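Local coordinates for Non-structural polyprotein (Sindbis virus, PDB 4GUA) that carries the nsP2 cysteine protease that probably cleaves the viral nonstructural polyprotein, still joined to the macro and zinc-binding domains of nsP3, at residues R310-N314 with K501-T505; Q219-V225 with A255-N260; L72-I78 with T100-D106; C526-R530 with F544-F549; G395-M399 with A433-L437. All coordinates share one frame. Residue numbers count along the deposited sequence, not the author numbering.

Contact 1: R310-N314 with K501-T505; sequences RQLDN and KESVT
V504 and Q311 bury the most surface here, about 70 Å² each of the 202 Å² covered in total. The CA-to-CB bonds of both point toward the opposite segment. R310 is extended. At Q311 the chain turns a corner, with phi/psi of 62/79°, and L312 is extended again. On the other side, K501 lies in helix 488-502, and S503 and V504 run on as extended chain. The closest CA atoms are those of D313 and V504, 6.7 Å apart. V504 takes the t rotamer. Its CG1 lies 3.7 Å from L312 O and 3.9 Å from D313 CB, so it packs on these two, beside the side chain of Q311. Q311, with chi1 m and chi2 t, stretches its amide to the carbonyl of E502. The modelled OE1 is 2.9 Å from E502 O, although the amide is probably turned over. The carboxylate of D313 is turned to a salt bridge with R318. The contact joins the end of antiparallel strand 305-312, in a sheet with the strand order of a methyltransferase-like Rossmann fold, to the chain leaving helix 488-502, which follows strand 480-484 of the macro-domain sheet and probably closes that domain.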
# COMPACT_ATOMS: atom_id res chain seq x y z
N ARG A 310 -8.74 -11.18 -4.54
CA ARG A 310 -8.96 -12.59 -4.89
C ARG A 310 -8.67 -13.55 -3.75
O ARG A 310 -7.61 -13.47 -3.11
CB ARG A 310 -8.06 -12.98 -6.06
CG ARG A 310 -8.38 -12.30 -7.38
CD ARG A 310 -7.44 -12.80 -8.47
NE ARG A 310 -7.57 -12.01 -9.69
CZ ARG A 310 -8.58 -12.11 -10.53
NH1 ARG A 310 -9.57 -12.97 -10.30
NH2 ARG A 310 -8.62 -11.36 -11.62
N GLN A 311 -9.58 -14.51 -3.54
CA GLN A 311 -9.39 -15.55 -2.53
C GLN A 311 -9.30 -15.06 -1.09
O GLN A 311 -8.20 -14.93 -0.54
CB GLN A 311 -8.17 -16.40 -2.85
CG GLN A 311 -8.29 -17.20 -4.12
CD GLN A 311 -7.06 -18.05 -4.35
OE1 GLN A 311 -7.11 -19.27 -4.27
NE2 GLN A 311 -5.94 -17.39 -4.64
N LEU A 312 -10.45 -14.76 -0.49
CA LEU A 312 -10.49 -14.27 0.89
C LEU A 312 -10.24 -15.40 1.87
O LEU A 312 -11.02 -16.34 1.95
CB LEU A 312 -11.89 -13.73 1.17
CG LEU A 312 -12.29 -13.53 2.64
CD1 LEU A 312 -11.66 -12.27 3.19
CD2 LEU A 312 -13.80 -13.48 2.78
N ASP A 313 -9.12 -15.33 2.59
CA ASP A 313 -8.92 -16.12 3.80
C ASP A 313 -8.99 -15.29 5.09
O ASP A 313 -8.88 -15.83 6.20
CB ASP A 313 -7.61 -16.91 3.73
CG ASP A 313 -6.40 -16.01 3.57
OD1 ASP A 313 -6.53 -14.79 3.81
OD2 ASP A 313 -5.32 -16.53 3.20
N ASN A 314 -9.16 -13.98 4.95
CA ASN A 314 -9.17 -13.06 6.08
C ASN A 314 -7.99 -13.27 7.04
O ASN A 314 -8.16 -13.39 8.25
CB ASN A 314 -10.49 -13.17 6.86
CG ASN A 314 -10.65 -12.07 7.90
OD1 ASN A 314 -10.19 -10.94 7.70
ND2 ASN A 314 -11.28 -12.40 9.01
N LYS A 501 -1.74 -24.61 -2.02
CA LYS A 501 -1.81 -23.15 -1.95
C LYS A 501 -3.01 -22.56 -2.68
O LYS A 501 -3.58 -21.56 -2.24
CB LYS A 501 -0.53 -22.55 -2.54
CG LYS A 501 -0.54 -21.04 -2.61
CD LYS A 501 0.65 -20.51 -3.39
CE LYS A 501 0.34 -19.14 -3.99
NZ LYS A 501 -0.21 -18.18 -3.00
N GLU A 502 -3.42 -23.18 -3.78
CA GLU A 502 -4.49 -22.61 -4.60
C GLU A 502 -5.85 -22.84 -3.93
O GLU A 502 -6.82 -22.16 -4.24
CB GLU A 502 -4.48 -23.20 -6.02
CG GLU A 502 -5.75 -22.95 -6.84
CD GLU A 502 -5.85 -21.51 -7.37
OE1 GLU A 502 -4.86 -20.76 -7.23
OE2 GLU A 502 -6.91 -21.14 -7.92
N SER A 503 -5.92 -23.80 -3.01
CA SER A 503 -7.19 -24.11 -2.38
C SER A 503 -7.39 -23.35 -1.07
O SER A 503 -6.74 -23.65 -0.06
CB SER A 503 -7.29 -25.62 -2.14
OG SER A 503 -8.51 -25.95 -1.50
N VAL A 504 -8.30 -22.38 -1.08
CA VAL A 504 -8.70 -21.70 0.14
C VAL A 504 -10.16 -22.03 0.44
O VAL A 504 -11.08 -21.45 -0.15
CB VAL A 504 -8.54 -20.18 -0.05
CG1 VAL A 504 -9.09 -19.41 1.15
CG2 VAL A 504 -7.08 -19.84 -0.26
N THR A 505 -10.38 -22.95 1.38
CA THR A 505 -11.74 -23.37 1.71
C THR A 505 -12.29 -22.81 3.03
O THR A 505 -13.45 -23.03 3.36
CB THR A 505 -11.83 -24.90 1.74
OG1 THR A 505 -10.93 -25.42 2.73
CG2 THR A 505 -11.44 -25.47 0.38

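Contact 2: Q219-V225 with A255-N260; sequences QARYDLV and ALNCLN
The R221 guanidinium lies with one face over the carbonyl O of N257. NH1 is 2.7 Å from N257 O, but the angle is too poor for a hydrogen bond. Residues 219-222 run extended alongside the C-terminal part of helix 237-257 and the short strand after it. The nearest CA pairs are R221 with C258 (4.4 Å), D223 with N260 (5.5 Å) and V225 with A255 (6.6 Å). Y222 and L259 form a parallel beta bridge with CA atoms 5.1 Å apart. Y222 N donates to C258 O at 2.8 Å, and N260 N donates to Y222 O at 2.9 Å. R221 CA adds a CA-H...O contact to C258 O at 3.3 Å. C258 buries the most surface, and its SG accepts from Q219 N at 3.3 Å with a nearly straight angle. N260, chi1 m, turns toward D223, and its ND2 donates to D223 OD1 at 3.2 Å. At D223 the chain bends, and V225 then points toward A255 and L259. V225 CG1 packs on A255 CB at 3.7 Å, and V225 CG2 on L259 CD1 at 3.8 Å. Strand 224-227, helix 237-257 and the neighbouring parallel strand 263-269 make a beta-alpha-beta crossover. This is the repeating unit of Rossmann-type folds, consistent with the methyltransferase-like domain of nsP2.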
# COMPACT_ATOMS: atom_id res chain seq x y z
N GLN A 219 -26.40 -10.74 3.89
CA GLN A 219 -27.19 -11.59 3.01
C GLN A 219 -26.66 -13.02 3.08
O GLN A 219 -25.92 -13.36 4.01
CB GLN A 219 -27.14 -11.06 1.58
CG GLN A 219 -27.39 -9.58 1.50
CD GLN A 219 -28.72 -9.19 2.10
OE1 GLN A 219 -29.78 -9.59 1.62
NE2 GLN A 219 -28.67 -8.47 3.21
N ALA A 220 -27.03 -13.85 2.12
CA ALA A 220 -26.41 -15.16 1.97
C ALA A 220 -24.96 -14.94 1.54
O ALA A 220 -24.52 -13.80 1.37
CB ALA A 220 -27.14 -15.96 0.92
N ARG A 221 -24.21 -16.02 1.35
CA ARG A 221 -22.81 -15.91 0.97
C ARG A 221 -22.56 -16.32 -0.48
O ARG A 221 -23.15 -17.28 -0.97
CB ARG A 221 -21.93 -16.72 1.92
CG ARG A 221 -21.86 -16.15 3.31
CD ARG A 221 -20.87 -16.89 4.17
NE ARG A 221 -21.07 -16.58 5.59
CZ ARG A 221 -20.50 -15.57 6.23
NH1 ARG A 221 -19.67 -14.74 5.59
NH2 ARG A 221 -20.75 -15.38 7.52
N TYR A 222 -21.68 -15.59 -1.14
CA TYR A 222 -21.42 -15.79 -2.56
C TYR A 222 -19.93 -15.96 -2.77
O TYR A 222 -19.13 -15.64 -1.89
CB TYR A 222 -21.92 -14.59 -3.36
CG TYR A 222 -23.41 -14.36 -3.24
CD1 TYR A 222 -23.94 -13.80 -2.09
CD2 TYR A 222 -24.27 -14.70 -4.26
CE1 TYR A 222 -25.30 -13.58 -1.97
CE2 TYR A 222 -25.63 -14.49 -4.15
CZ TYR A 222 -26.14 -13.93 -3.00
OH TYR A 222 -27.50 -13.71 -2.88
N ASP A 223 -19.56 -16.51 -3.93
CA ASP A 223 -18.16 -16.63 -4.28
C ASP A 223 -17.67 -15.37 -4.97
O ASP A 223 -16.47 -15.11 -5.04
CB ASP A 223 -17.94 -17.85 -5.16
CG ASP A 223 -18.21 -19.13 -4.43
OD1 ASP A 223 -17.99 -19.18 -3.21
OD2 ASP A 223 -18.64 -20.11 -5.07
N LEU A 224 -18.61 -14.56 -5.44
CA LEU A 224 -18.28 -13.28 -6.04
C LEU A 224 -19.24 -12.19 -5.58
O LEU A 224 -20.46 -12.33 -5.68
CB LEU A 224 -18.31 -13.37 -7.57
CG LEU A 224 -17.93 -12.06 -8.28
CD1 LEU A 224 -16.50 -11.65 -7.93
CD2 LEU A 224 -18.11 -12.18 -9.79
N VAL A 225 -18.66 -11.12 -5.06
CA VAL A 225 -19.43 -9.92 -4.73
C VAL A 225 -18.92 -8.77 -5.58
O VAL A 225 -17.73 -8.58 -5.70
CB VAL A 225 -19.29 -9.54 -3.24
CG1 VAL A 225 -20.05 -8.25 -2.96
CG2 VAL A 225 -19.78 -10.67 -2.36
N ALA A 255 -19.77 -6.27 2.36
CA ALA A 255 -19.58 -7.33 1.38
C ALA A 255 -18.86 -8.52 2.00
O ALA A 255 -19.14 -9.67 1.65
CB ALA A 255 -18.80 -6.80 0.19
N LEU A 256 -17.91 -8.25 2.90
CA LEU A 256 -17.19 -9.32 3.59
C LEU A 256 -18.11 -10.27 4.36
O LEU A 256 -17.79 -11.46 4.51
CB LEU A 256 -16.13 -8.75 4.53
CG LEU A 256 -14.97 -8.04 3.86
CD1 LEU A 256 -14.06 -7.43 4.90
CD2 LEU A 256 -14.18 -9.00 2.97
N ASN A 257 -19.22 -9.77 4.89
CA ASN A 257 -20.18 -10.66 5.54
C ASN A 257 -20.83 -11.58 4.53
O ASN A 257 -21.26 -12.68 4.87
CB ASN A 257 -21.26 -9.86 6.28
CG ASN A 257 -20.72 -9.06 7.44
OD1 ASN A 257 -19.79 -9.50 8.13
ND2 ASN A 257 -21.28 -7.88 7.66
N CYS A 258 -20.91 -11.13 3.29
CA CYS A 258 -21.59 -11.87 2.23
C CYS A 258 -20.66 -12.72 1.36
O CYS A 258 -21.09 -13.23 0.32
CB CYS A 258 -22.39 -10.90 1.37
SG CYS A 258 -23.55 -9.90 2.35
N LEU A 259 -19.39 -12.85 1.75
CA LEU A 259 -18.40 -13.52 0.91
C LEU A 259 -17.89 -14.84 1.49
O LEU A 259 -17.50 -14.89 2.65
CB LEU A 259 -17.21 -12.58 0.70
CG LEU A 259 -16.24 -12.94 -0.43
CD1 LEU A 259 -16.95 -13.07 -1.76
CD2 LEU A 259 -15.14 -11.90 -0.51
N ASN A 260 -17.90 -15.90 0.69
CA ASN A 260 -17.34 -17.19 1.10
C ASN A 260 -15.82 -17.18 1.11
O ASN A 260 -15.20 -16.45 0.35
CB ASN A 260 -17.78 -18.30 0.15
CG ASN A 260 -19.19 -18.76 0.39
OD1 ASN A 260 -19.63 -18.87 1.54
ND2 ASN A 260 -19.91 -19.03 -0.69

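Contact 3: L72-I78 with T100-D106; sequences LFSKQSI and TRKYGYD. With SO4 (sulfate ion), chain D.
Five backbone hydrogen bonds join the segments. L72 O accepts D106 N at 2.7 Å, and F73 O accepts G104 N at 2.7 Å. G104 O takes K75 N at 3.0 Å. I78 and Y103 form an antiparallel hydrogen-bonded pair, with I78 N to Y103 O 3.1 Å and Y103 N to I78 O 2.9 Å. S74 bridges G104 (CA-CA 5.8 Å), while Q76 and S77 make no backbone hydrogen bond across. K75 O lies 2.7 Å from G104 N at a poor angle, without a bond. G104 is extended and packs against K75. The I78-Y103 pair starts the pairing of central strand 78-83 with outer strand 102-103, in the small antiparallel sheet of the C9 cysteine protease. Y105 N is satisfied by T27 OG1. D106 is the N-cap of helix 107-113, its OD1 accepting from I109 N. L72 CD2 packs on Y105 CE1 at 4.0 Å. K102 N makes a weak hydrogen bond at 3.4 Å to O2 of a sulfate, probably from the crystallisation liquor, and R101 forms a salt bridge with E517.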
# COMPACT_ATOMS: atom_id res chain seq x y z
N LEU A 72 0.48 18.55 11.97
CA LEU A 72 -0.19 19.80 12.31
C LEU A 72 -1.27 19.64 13.38
O LEU A 72 -1.42 20.50 14.24
CB LEU A 72 -0.78 20.44 11.06
CG LEU A 72 0.23 21.20 10.21
CD1 LEU A 72 -0.38 21.60 8.88
CD2 LEU A 72 0.70 22.43 10.96
N PHE A 73 -2.05 18.57 13.29
CA PHE A 73 -3.08 18.29 14.29
C PHE A 73 -2.67 17.27 15.37
O PHE A 73 -3.53 16.75 16.08
CB PHE A 73 -4.40 17.92 13.62
CG PHE A 73 -5.17 19.11 13.15
CD1 PHE A 73 -5.87 19.89 14.06
CD2 PHE A 73 -5.19 19.46 11.82
CE1 PHE A 73 -6.58 21.00 13.64
CE2 PHE A 73 -5.90 20.57 11.39
CZ PHE A 73 -6.59 21.34 12.30
N SER A 74 -1.38 16.93 15.43
CA SER A 74 -0.89 15.82 16.26
C SER A 74 -0.55 16.16 17.71
O SER A 74 -0.01 15.33 18.45
CB SER A 74 0.33 15.18 15.59
OG SER A 74 -0.02 13.98 14.93
N LYS A 75 -0.83 17.38 18.12
CA LYS A 75 -0.68 17.78 19.51
C LYS A 75 -1.78 17.10 20.31
O LYS A 75 -2.95 17.16 19.93
CB LYS A 75 -0.73 19.30 19.57
CG LYS A 75 -0.95 19.95 20.91
CD LYS A 75 -2.19 20.83 20.70
CE LYS A 75 -2.25 22.11 21.51
NZ LYS A 75 -3.47 22.91 21.15
N GLN A 76 -1.43 16.45 21.42
CA GLN A 76 -2.41 15.61 22.10
C GLN A 76 -3.17 16.47 23.07
O GLN A 76 -2.74 16.67 24.20
CB GLN A 76 -1.72 14.50 22.90
CG GLN A 76 -0.73 13.67 22.13
CD GLN A 76 -1.38 12.90 21.02
OE1 GLN A 76 -1.30 13.29 19.85
NE2 GLN A 76 -2.04 11.80 21.37
N SER A 77 -4.37 16.85 22.69
CA SER A 77 -5.12 17.82 23.46
C SER A 77 -6.51 17.32 23.75
O SER A 77 -6.86 17.01 24.88
CB SER A 77 -5.25 19.13 22.67
OG SER A 77 -4.00 19.75 22.44
N ILE A 78 -7.28 17.24 22.68
CA ILE A 78 -8.67 16.84 22.75
C ILE A 78 -8.82 15.45 22.17
O ILE A 78 -8.44 15.21 21.03
CB ILE A 78 -9.52 17.82 21.96
CG1 ILE A 78 -9.22 19.24 22.45
CG2 ILE A 78 -10.99 17.46 22.08
CD1 ILE A 78 -9.80 20.32 21.57
N THR A 100 -7.22 7.35 24.34
CA THR A 100 -5.80 7.52 24.05
C THR A 100 -5.56 8.20 22.71
O THR A 100 -4.44 8.62 22.43
CB THR A 100 -5.01 6.19 24.08
OG1 THR A 100 -5.58 5.26 23.16
CG2 THR A 100 -5.00 5.60 25.47
N ARG A 101 -6.59 8.31 21.87
CA ARG A 101 -6.46 9.01 20.60
C ARG A 101 -6.85 10.48 20.77
O ARG A 101 -8.02 10.79 21.04
CB ARG A 101 -7.32 8.38 19.50
CG ARG A 101 -6.95 6.96 19.13
CD ARG A 101 -7.86 6.48 17.99
NE ARG A 101 -7.84 5.03 17.79
CZ ARG A 101 -8.40 4.15 18.61
NH1 ARG A 101 -9.02 4.55 19.72
NH2 ARG A 101 -8.33 2.86 18.34
N LYS A 102 -5.88 11.37 20.59
CA LYS A 102 -6.10 12.80 20.78
C LYS A 102 -5.53 13.60 19.61
O LYS A 102 -4.63 13.14 18.90
CB LYS A 102 -5.45 13.26 22.08
CG LYS A 102 -5.79 12.39 23.28
CD LYS A 102 -5.34 13.02 24.58
CE LYS A 102 -5.59 12.10 25.76
NZ LYS A 102 -5.05 12.68 27.01
N TYR A 103 -6.06 14.81 19.42
CA TYR A 103 -5.62 15.67 18.34
C TYR A 103 -5.66 17.13 18.79
O TYR A 103 -6.37 17.48 19.73
CB TYR A 103 -6.52 15.50 17.12
CG TYR A 103 -6.51 14.09 16.55
CD1 TYR A 103 -7.38 13.12 17.02
CD2 TYR A 103 -5.63 13.74 15.55
CE1 TYR A 103 -7.37 11.83 16.51
CE2 TYR A 103 -5.61 12.46 15.03
CZ TYR A 103 -6.48 11.51 15.51
OH TYR A 103 -6.45 10.24 14.98
N GLY A 104 -4.86 17.96 18.14
CA GLY A 104 -4.93 19.40 18.31
C GLY A 104 -3.83 20.07 17.53
O GLY A 104 -2.78 19.48 17.28
N TYR A 105 -4.02 21.35 17.21
CA TYR A 105 -3.08 22.08 16.39
C TYR A 105 -1.75 22.16 17.11
O TYR A 105 -1.70 22.53 18.27
CB TYR A 105 -3.61 23.47 16.10
CG TYR A 105 -2.80 24.24 15.08
CD1 TYR A 105 -2.88 23.92 13.73
CD2 TYR A 105 -1.98 25.29 15.46
CE1 TYR A 105 -2.15 24.62 12.79
CE2 TYR A 105 -1.25 26.00 14.53
CZ TYR A 105 -1.34 25.67 13.20
OH TYR A 105 -0.61 26.38 12.28
N ASP A 106 -0.67 21.87 16.40
CA ASP A 106 0.66 21.90 17.00
C ASP A 106 1.46 23.09 16.47
O ASP A 106 1.91 23.09 15.33
CB ASP A 106 1.37 20.58 16.69
CG ASP A 106 2.69 20.46 17.40
OD1 ASP A 106 3.30 21.50 17.70
OD2 ASP A 106 3.10 19.31 17.67
S SO4 D . -2.76 9.10 18.74
O1 SO4 D . -1.32 8.86 18.71
O2 SO4 D . -3.19 9.39 20.10
O3 SO4 D . -3.11 10.25 17.89
O4 SO4 D . -3.41 7.88 18.26

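Contact 4: C526-R530 with F544-F549; sequences CLKGR and FEGTKF. With SO4 (sulfate ion), chain I; SO4 (sulfate ion), chain D; SO4 (sulfate ion), chain R.
F544 starts a type II turn that ends at T547. Its O accepts T547 N at 3.1 Å and T547 OG1 at 2.9 Å. F544 CE1 meets L527 CD1 at 3.6 Å. G546 (phi/psi 93/-2°) takes a weak hydrogen bond on its O from R530 NH2 at 3.4 Å. T547 lies with CG2 over one face of the R530 guanidinium. Its OG1 accepts F549 N at 3.0 Å, an ST turn leading into helix 550-562. K548 N donates to O1 of a sulfate at 2.9 Å, and R530 NH1 weakly to its O3 at 2.7 Å. R530 NH2 donates weakly to O1 of a second at 2.8 Å, and K548 NZ donates to O4 of a third at 2.9 Å. F549 presents its ring edge to C526 SG (CZ, 3.7 Å) and L527 CD1 (CE2, 4.0 Å). Opposite, L527-R530 is a second type II turn. The two turns thus meet through an apolar patch beside a basic one. The sulfates, probably from the crystallisation liquor, are consistent with a surface that can hold anions.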
# COMPACT_ATOMS: atom_id res chain seq x y z
N CYS A 526 8.08 0.13 22.60
CA CYS A 526 7.44 0.62 23.82
C CYS A 526 6.00 1.04 23.55
O CYS A 526 5.29 1.47 24.45
CB CYS A 526 8.22 1.81 24.38
SG CYS A 526 8.00 3.34 23.43
N LEU A 527 5.57 0.91 22.30
CA LEU A 527 4.20 1.25 21.94
C LEU A 527 3.31 0.04 22.14
O LEU A 527 2.08 0.12 22.01
CB LEU A 527 4.13 1.74 20.48
CG LEU A 527 4.73 3.11 20.21
CD1 LEU A 527 4.90 3.34 18.72
CD2 LEU A 527 3.86 4.20 20.80
N LYS A 528 3.93 -1.09 22.46
CA LYS A 528 3.18 -2.32 22.71
C LYS A 528 2.13 -2.08 23.80
O LYS A 528 2.42 -1.52 24.86
CB LYS A 528 4.12 -3.45 23.12
CG LYS A 528 3.41 -4.78 23.28
CD LYS A 528 4.37 -5.92 23.55
CE LYS A 528 3.63 -7.24 23.67
NZ LYS A 528 4.53 -8.36 24.04
N GLY A 529 0.91 -2.52 23.52
CA GLY A 529 -0.20 -2.34 24.43
C GLY A 529 -1.04 -1.11 24.12
O GLY A 529 -2.19 -1.02 24.54
N ARG A 530 -0.48 -0.17 23.36
CA ARG A 530 -1.19 1.07 23.06
C ARG A 530 -2.22 0.83 21.96
O ARG A 530 -1.98 0.07 21.03
CB ARG A 530 -0.20 2.16 22.64
CG ARG A 530 -0.84 3.50 22.31
CD ARG A 530 0.19 4.61 22.37
NE ARG A 530 -0.27 5.85 21.75
CZ ARG A 530 0.44 6.97 21.70
NH1 ARG A 530 1.66 7.03 22.21
NH2 ARG A 530 -0.07 8.05 21.11
N PHE A 544 4.14 7.73 12.57
CA PHE A 544 4.03 7.77 14.02
C PHE A 544 3.65 9.15 14.53
O PHE A 544 4.03 9.54 15.63
CB PHE A 544 5.33 7.31 14.68
CG PHE A 544 5.61 5.86 14.47
CD1 PHE A 544 5.06 4.92 15.32
CD2 PHE A 544 6.38 5.44 13.40
CE1 PHE A 544 5.29 3.57 15.12
CE2 PHE A 544 6.61 4.09 13.20
CZ PHE A 544 6.07 3.16 14.06
N GLU A 545 2.90 9.90 13.72
CA GLU A 545 2.40 11.19 14.17
C GLU A 545 1.53 10.97 15.41
O GLU A 545 0.79 10.00 15.49
CB GLU A 545 1.63 11.90 13.06
CG GLU A 545 0.29 11.28 12.71
CD GLU A 545 0.35 10.32 11.53
OE1 GLU A 545 1.41 9.72 11.28
OE2 GLU A 545 -0.69 10.16 10.84
N GLY A 546 1.63 11.88 16.37
CA GLY A 546 0.91 11.74 17.63
C GLY A 546 1.75 11.04 18.69
O GLY A 546 1.32 10.87 19.83
N THR A 547 2.95 10.63 18.31
CA THR A 547 3.89 10.08 19.28
C THR A 547 5.17 10.90 19.22
O THR A 547 5.29 11.80 18.39
CB THR A 547 4.24 8.61 18.96
OG1 THR A 547 5.29 8.55 17.99
CG2 THR A 547 3.01 7.87 18.46
N LYS A 548 6.13 10.57 20.08
CA LYS A 548 7.37 11.32 20.15
C LYS A 548 8.34 10.87 19.08
O LYS A 548 9.39 11.48 18.89
CB LYS A 548 8.01 11.18 21.53
CG LYS A 548 8.37 9.76 21.93
CD LYS A 548 9.09 9.73 23.27
CE LYS A 548 9.12 8.33 23.87
NZ LYS A 548 10.13 8.22 24.95
N PHE A 549 7.98 9.80 18.38
CA PHE A 549 8.83 9.28 17.32
C PHE A 549 8.56 9.95 15.97
O PHE A 549 9.21 9.65 14.98
CB PHE A 549 8.64 7.78 17.20
CG PHE A 549 8.81 7.05 18.49
CD1 PHE A 549 9.90 7.31 19.30
CD2 PHE A 549 7.88 6.12 18.90
CE1 PHE A 549 10.06 6.65 20.50
CE2 PHE A 549 8.03 5.45 20.09
CZ PHE A 549 9.12 5.72 20.89
S SO4 I . 4.41 9.31 23.65
O1 SO4 I . 4.97 9.10 22.32
O2 SO4 I . 4.43 10.74 23.97
O3 SO4 I . 3.03 8.84 23.66
O4 SO4 I . 5.19 8.57 24.64
S SO4 D . -2.76 9.10 18.74
O1 SO4 D . -1.32 8.86 18.71
O2 SO4 D . -3.19 9.39 20.10
O3 SO4 D . -3.11 10.25 17.89
O4 SO4 D . -3.41 7.88 18.26
S SO4 R . 12.58 11.28 25.00
O1 SO4 R . 13.94 11.74 24.76
O2 SO4 R . 12.17 11.66 26.35
O3 SO4 R . 11.67 11.90 24.04
O4 SO4 R . 12.53 9.82 24.88

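Contact 5: G395-M399 with A433-L437; sequences GTARM and AVADL
A small knob, the methyl of A397, sits over helix residues A433, V434 and L437. A397 CB is 3.7 Å from A433 CB, and 4.3 Å from both V434 CG2 and L437 CD1. Two alanines face each other, so the backbones come close. The CA atoms of A397 and A433 are 5.5 Å apart, and those of M399 and L437 are 7.3 Å apart. Strand 397-399 and helix 433-437 run nearly parallel, 26° between their directions, with axes 8.1 Å apart at closest approach. The larger bump comes from the helix. L437, with chi1 m and chi2 t, covers the strand between A397 and M399. Its CD1 is 3.9 Å from A397 O and 3.9 Å from M399 N, and its CD2 is 4.0 Å from M399 CB. A397 and M399 point toward the helix. R398, between them, points away and forms a salt bridge with D389. M399, chi1 t, flanks L437. Before the strand, G395 has phi/psi of 89/10°, which calls for glycine. The side-chain contacts are all apolar; the helix covers one face of the macro-domain sheet. Strand 397-402 is an outer strand of that mixed sheet. Its antiparallel partner 405-410 extends the same floor under helix 420-440, with I408 touching both A397 and L437, and A410 touching V434.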
# COMPACT_ATOMS: atom_id res chain seq x y z
N GLY A 395 21.04 -11.22 -4.31
CA GLY A 395 19.81 -10.68 -3.76
C GLY A 395 19.13 -9.68 -4.68
O GLY A 395 18.19 -9.01 -4.27
N THR A 396 19.61 -9.58 -5.92
CA THR A 396 19.03 -8.67 -6.90
C THR A 396 18.79 -9.38 -8.23
O THR A 396 19.13 -10.56 -8.38
CB THR A 396 19.95 -7.44 -7.17
OG1 THR A 396 21.04 -7.83 -8.02
CG2 THR A 396 20.50 -6.86 -5.88
N ALA A 397 18.22 -8.67 -9.19
CA ALA A 397 18.00 -9.22 -10.53
C ALA A 397 18.17 -8.14 -11.59
O ALA A 397 17.83 -6.98 -11.37
CB ALA A 397 16.61 -9.82 -10.63
N ARG A 398 18.69 -8.54 -12.74
CA ARG A 398 19.02 -7.58 -13.78
C ARG A 398 18.35 -7.99 -15.09
O ARG A 398 18.43 -9.14 -15.50
CB ARG A 398 20.53 -7.50 -13.96
CG ARG A 398 20.96 -6.48 -15.00
CD ARG A 398 22.45 -6.21 -14.94
NE ARG A 398 22.83 -5.16 -15.89
CZ ARG A 398 24.07 -4.72 -16.07
NH1 ARG A 398 25.07 -5.23 -15.36
NH2 ARG A 398 24.32 -3.76 -16.95
N MET A 399 17.65 -7.04 -15.70
CA MET A 399 16.97 -7.28 -16.96
C MET A 399 17.93 -7.14 -18.13
O MET A 399 18.68 -6.16 -18.24
CB MET A 399 15.82 -6.27 -17.12
CG MET A 399 15.22 -6.20 -18.51
SD MET A 399 14.25 -7.66 -18.91
CE MET A 399 12.84 -7.42 -17.84
N ALA A 433 12.79 -8.95 -6.67
CA ALA A 433 13.36 -8.17 -7.76
C ALA A 433 12.84 -8.69 -9.10
O ALA A 433 12.52 -7.90 -10.00
CB ALA A 433 14.87 -8.25 -7.72
N VAL A 434 12.75 -10.01 -9.23
CA VAL A 434 12.13 -10.61 -10.41
C VAL A 434 10.72 -10.04 -10.54
O VAL A 434 10.30 -9.63 -11.62
CB VAL A 434 12.06 -12.15 -10.31
CG1 VAL A 434 11.24 -12.73 -11.45
CG2 VAL A 434 13.47 -12.76 -10.29
N ALA A 435 10.00 -10.00 -9.43
CA ALA A 435 8.63 -9.49 -9.43
C ALA A 435 8.59 -8.00 -9.79
O ALA A 435 7.66 -7.54 -10.47
CB ALA A 435 7.98 -9.72 -8.07
N ASP A 436 9.59 -7.25 -9.35
CA ASP A 436 9.63 -5.82 -9.61
C ASP A 436 9.70 -5.60 -11.11
O ASP A 436 8.95 -4.80 -11.67
CB ASP A 436 10.83 -5.16 -8.93
CG ASP A 436 10.63 -4.95 -7.43
OD1 ASP A 436 9.46 -4.87 -6.98
OD2 ASP A 436 11.64 -4.87 -6.70
N LEU A 437 10.59 -6.35 -11.76
CA LEU A 437 10.78 -6.25 -13.21
C LEU A 437 9.55 -6.69 -13.99
O LEU A 437 9.18 -6.05 -14.99
CB LEU A 437 12.00 -7.08 -13.63
CG LEU A 437 13.33 -6.43 -13.23
CD1 LEU A 437 14.50 -7.39 -13.41
CD2 LEU A 437 13.54 -5.16 -14.05

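Overall arrangement
From the N terminus, contact 3 closes the first loop, within the protease. Contact 2 follows and closes a beta-alpha-beta loop in the methyltransferase-like domain. Contact 1 then closes a long loop of 186 intervening residues, and contact 5 is nested inside it, within the macro domain. Contact 4 comes last, in the zinc-binding domain. No two contacts cross. Contacts 1 and 2 share a sheet and touch where L312 CD2 meets L259 CD2 at 3.9 Å. Contacts 3 and 4 are far apart in sequence, yet their centres lie 13 Å apart. They touch through S74 and G546, so the protease and zinc-binding domains meet here; both also touch one sulfate.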